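Local coordinates for protein magnesium-protoporphyrin O-methyltransferase (Synechocystis sp., PDB 4QDJ) that transfers a methyl group from S-adenosyl-L-methionine to magnesium-protoporphyrin IX, forming its 13-monomethyl ester in chlorophyll biosynthesis, at residues H151-A156 against G203-S208. Numbering follows the deposited sequence. Where two conformers were deposited one is given.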
ATOM      1  N   HIS A 151      -6.105  -4.478  12.245  1.00 14.01           N
ATOM      2  CA  HIS A 151      -6.280  -5.732  11.527  1.00 13.92           C
ATOM      3  C   HIS A 151      -5.000  -6.143  10.806  1.00 13.63           C
ATOM      4  O   HIS A 151      -4.601  -7.305  10.850  1.00 15.00           O
ATOM      5  CB  HIS A 151      -7.431  -5.666  10.527  1.00 15.04           C
ATOM      6  CG  HIS A 151      -7.690  -6.968   9.841  1.00 15.59           C
ATOM      7  ND1 HIS A 151      -8.347  -8.012  10.457  1.00 18.35           N
ATOM      8  CD2 HIS A 151      -7.350  -7.413   8.609  1.00 15.68           C
ATOM      9  CE1 HIS A 151      -8.418  -9.036   9.625  1.00 18.65           C
ATOM     10  NE2 HIS A 151      -7.818  -8.700   8.497  1.00 16.67           N
ATOM     11  N   LEU A 152      -4.365  -5.184  10.140  1.00 12.18           N
ATOM     12  CA  LEU A 152      -3.111  -5.450   9.447  1.00 11.20           C
ATOM     13  C   LEU A 152      -2.043  -5.927  10.424  1.00 12.80           C
ATOM     14  O   LEU A 152      -1.261  -6.830  10.113  1.00 13.82           O
ATOM     15  CB  LEU A 152      -2.633  -4.204   8.700  1.00 12.83           C
ATOM     16  CG  LEU A 152      -3.494  -3.770   7.512  1.00 14.87           C
ATOM     17  CD1 LEU A 152      -2.971  -2.471   6.927  1.00 17.43           C
ATOM     18  CD2 LEU A 152      -3.532  -4.860   6.449  1.00 17.47           C
ATOM     19  N   ALA A 153      -2.025  -5.324  11.609  1.00 13.39           N
ATOM     20  CA  ALA A 153      -1.074  -5.706  12.646  1.00 14.43           C
ATOM     21  C   ALA A 153      -1.250  -7.169  13.039  1.00 15.09           C
ATOM     22  O   ALA A 153      -0.275  -7.866  13.313  1.00 16.60           O
ATOM     23  CB  ALA A 153      -1.219  -4.803  13.863  1.00 15.64           C
ATOM     24  N   SER A 154      -2.497  -7.637  13.043  1.00 14.94           N
ATOM     25  CA  SER A 154      -2.790  -9.017  13.422  1.00 16.86           C
ATOM     26  C   SER A 154      -2.273 -10.019  12.392  1.00 17.20           C
ATOM     27  O   SER A 154      -2.169 -11.212  12.675  1.00 20.76           O
ATOM     28  CB  SER A 154      -4.294  -9.216  13.642  1.00 18.48           C
ATOM     29  OG  SER A 154      -4.997  -9.272  12.412  1.00 19.66           O
ATOM     30  N   LEU A 155      -1.953  -9.531  11.198  1.00 14.26           N
ATOM     31  CA  LEU A 155      -1.435 -10.392  10.139  1.00 14.26           C
ATOM     32  C   LEU A 155       0.087 -10.412  10.137  1.00 13.34           C
ATOM     33  O   LEU A 155       0.702 -11.269   9.503  1.00 14.43           O
ATOM     34  CB  LEU A 155      -1.930  -9.913   8.771  1.00 15.76           C
ATOM     35  CG  LEU A 155      -3.426  -9.635   8.618  1.00 18.50           C
ATOM     36  CD1 LEU A 155      -3.725  -9.154   7.204  1.00 20.87           C
ATOM     37  CD2 LEU A 155      -4.248 -10.870   8.959  1.00 20.85           C
ATOM     38  N   ALA A 156       0.692  -9.462  10.844  1.00 12.84           N
ATOM     39  CA  ALA A 156       2.139  -9.277  10.799  1.00 13.41           C
ATOM     40  C   ALA A 156       2.861  -9.966  11.950  1.00 13.94           C
ATOM     41  O   ALA A 156       2.748  -9.551  13.103  1.00 14.61           O
ATOM     42  CB  ALA A 156       2.479  -7.792  10.780  1.00 14.10           C
ATOM     43  N   GLY A 203       1.530   1.390  18.622  1.00 15.43           N
ATOM     44  CA  GLY A 203       1.943   1.034  19.968  1.00 17.28           C
ATOM     45  C   GLY A 203       0.914   0.181  20.685  1.00 18.61           C
ATOM     46  O   GLY A 203       1.264  -0.767  21.388  1.00 19.78           O
ATOM     47  N   ASP A 204      -0.360   0.515  20.503  1.00 18.79           N
ATOM     48  CA  ASP A 204      -1.449  -0.245  21.113  1.00 20.34           C
ATOM     49  C   ASP A 204      -1.480  -1.683  20.604  1.00 20.11           C
ATOM     50  O   ASP A 204      -1.942  -2.589  21.299  1.00 21.54           O
ATOM     51  CB  ASP A 204      -2.801   0.426  20.849  1.00 21.72           C
ATOM     52  CG  ASP A 204      -2.984   1.711  21.638  1.00 26.05           C
ATOM     53  OD1 ASP A 204      -2.250   1.920  22.628  1.00 27.72           O
ATOM     54  OD2 ASP A 204      -3.875   2.508  21.272  0.55 25.62           O
ATOM     55  N   ASN A 205      -0.984  -1.887  19.386  1.00 19.18           N
ATOM     56  CA  ASN A 205      -0.965  -3.214  18.782  1.00 19.78           C
ATOM     57  C   ASN A 205       0.350  -3.961  18.988  1.00 20.36           C
ATOM     58  O   ASN A 205       0.558  -5.034  18.423  1.00 21.56           O
ATOM     59  CB  ASN A 205      -1.308  -3.134  17.293  1.00 20.76           C
ATOM     60  CG  ASN A 205      -2.787  -2.906  17.052  1.00 21.63           C
ATOM     61  OD1 ASN A 205      -3.584  -3.846  17.083  1.00 22.90           O
ATOM     62  ND2 ASN A 205      -3.163  -1.655  16.813  1.00 21.07           N
ATOM     63  N   GLY A 206       1.234  -3.385  19.797  1.00 18.64           N
ATOM     64  CA  GLY A 206       2.462  -4.054  20.187  1.00 19.54           C
ATOM     65  C   GLY A 206       3.636  -3.815  19.259  1.00 18.51           C
ATOM     66  O   GLY A 206       4.569  -4.616  19.211  1.00 18.95           O
ATOM     67  N   PHE A 207       3.597  -2.708  18.525  1.00 17.15           N
ATOM     68  CA  PHE A 207       4.663  -2.377  17.587  1.00 17.54           C
ATOM     69  C   PHE A 207       5.420  -1.118  17.992  1.00 18.68           C
ATOM     70  O   PHE A 207       4.829  -0.150  18.471  1.00 21.92           O
ATOM     71  CB  PHE A 207       4.099  -2.189  16.175  1.00 16.52           C
ATOM     72  CG  PHE A 207       3.718  -3.471  15.493  1.00 15.57           C
ATOM     73  CD1 PHE A 207       2.571  -4.154  15.861  1.00 16.90           C
ATOM     74  CD2 PHE A 207       4.501  -3.984  14.471  1.00 14.29           C
ATOM     75  CE1 PHE A 207       2.215  -5.332  15.229  1.00 16.80           C
ATOM     76  CE2 PHE A 207       4.150  -5.161  13.833  1.00 15.00           C
ATOM     77  CZ  PHE A 207       3.006  -5.835  14.214  1.00 15.86           C
ATOM     78  N   SER A 208       6.734  -1.144  17.797  1.00 15.89           N
ATOM     79  CA  SER A 208       7.561   0.038  18.004  0.60 16.05           C
ATOM     80  C   SER A 208       8.072   0.534  16.658  1.00 14.48           C
ATOM     81  O   SER A 208       8.178  -0.234  15.705  1.00 15.63           O
ATOM     82  CB  SER A 208       8.735  -0.271  18.934  0.60 19.08           C
ATOM     83  OG  SER A 208       9.633  -1.188  18.335  0.60 21.35           O
TER
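Phe207 reaches the C-terminal end of helix 142-155 with the far part of its ring. From CB the side chain sets out with CG beside the backbone N and anti to the carbonyl carbon (chi1 -74°), which carries the ring across to Ala153 and Ala156. Phe207 CE1 lies 3.7 Å from Ala153 CB, a methyl that approaches the ring obliquely. Ala153 O lies 4.0 Å from both Phe207 CE1 and Phe207 CZ. At the tip, Phe207 CZ packs 4.0 Å from Ala156 CB. Ala156 O sits 3.9 Å from Phe207 CZ, at the ring edge near its plane, and also accepts a hydrogen bond from Arg229 NH2. Ala153 CB also meets Asn205 CB at 3.8 Å, while Asn205 ND2 bonds to Ile201 O and Ser150 OG, tying the amide to both helices. Gly206, at positive phi, is the C' residue of a Schellman motif that closes helix 195-204. A serine in place of Phe207 would probably leave a gap beside Ala153 and Ala156 and strip Leu160 and Ala227 of their ring contact. Through Leu160, Ala227 and Arg229, the ring bridges helix 142-155 and the antiparallel side of the class I methyltransferase sheet, where strand 207-216 is outermost.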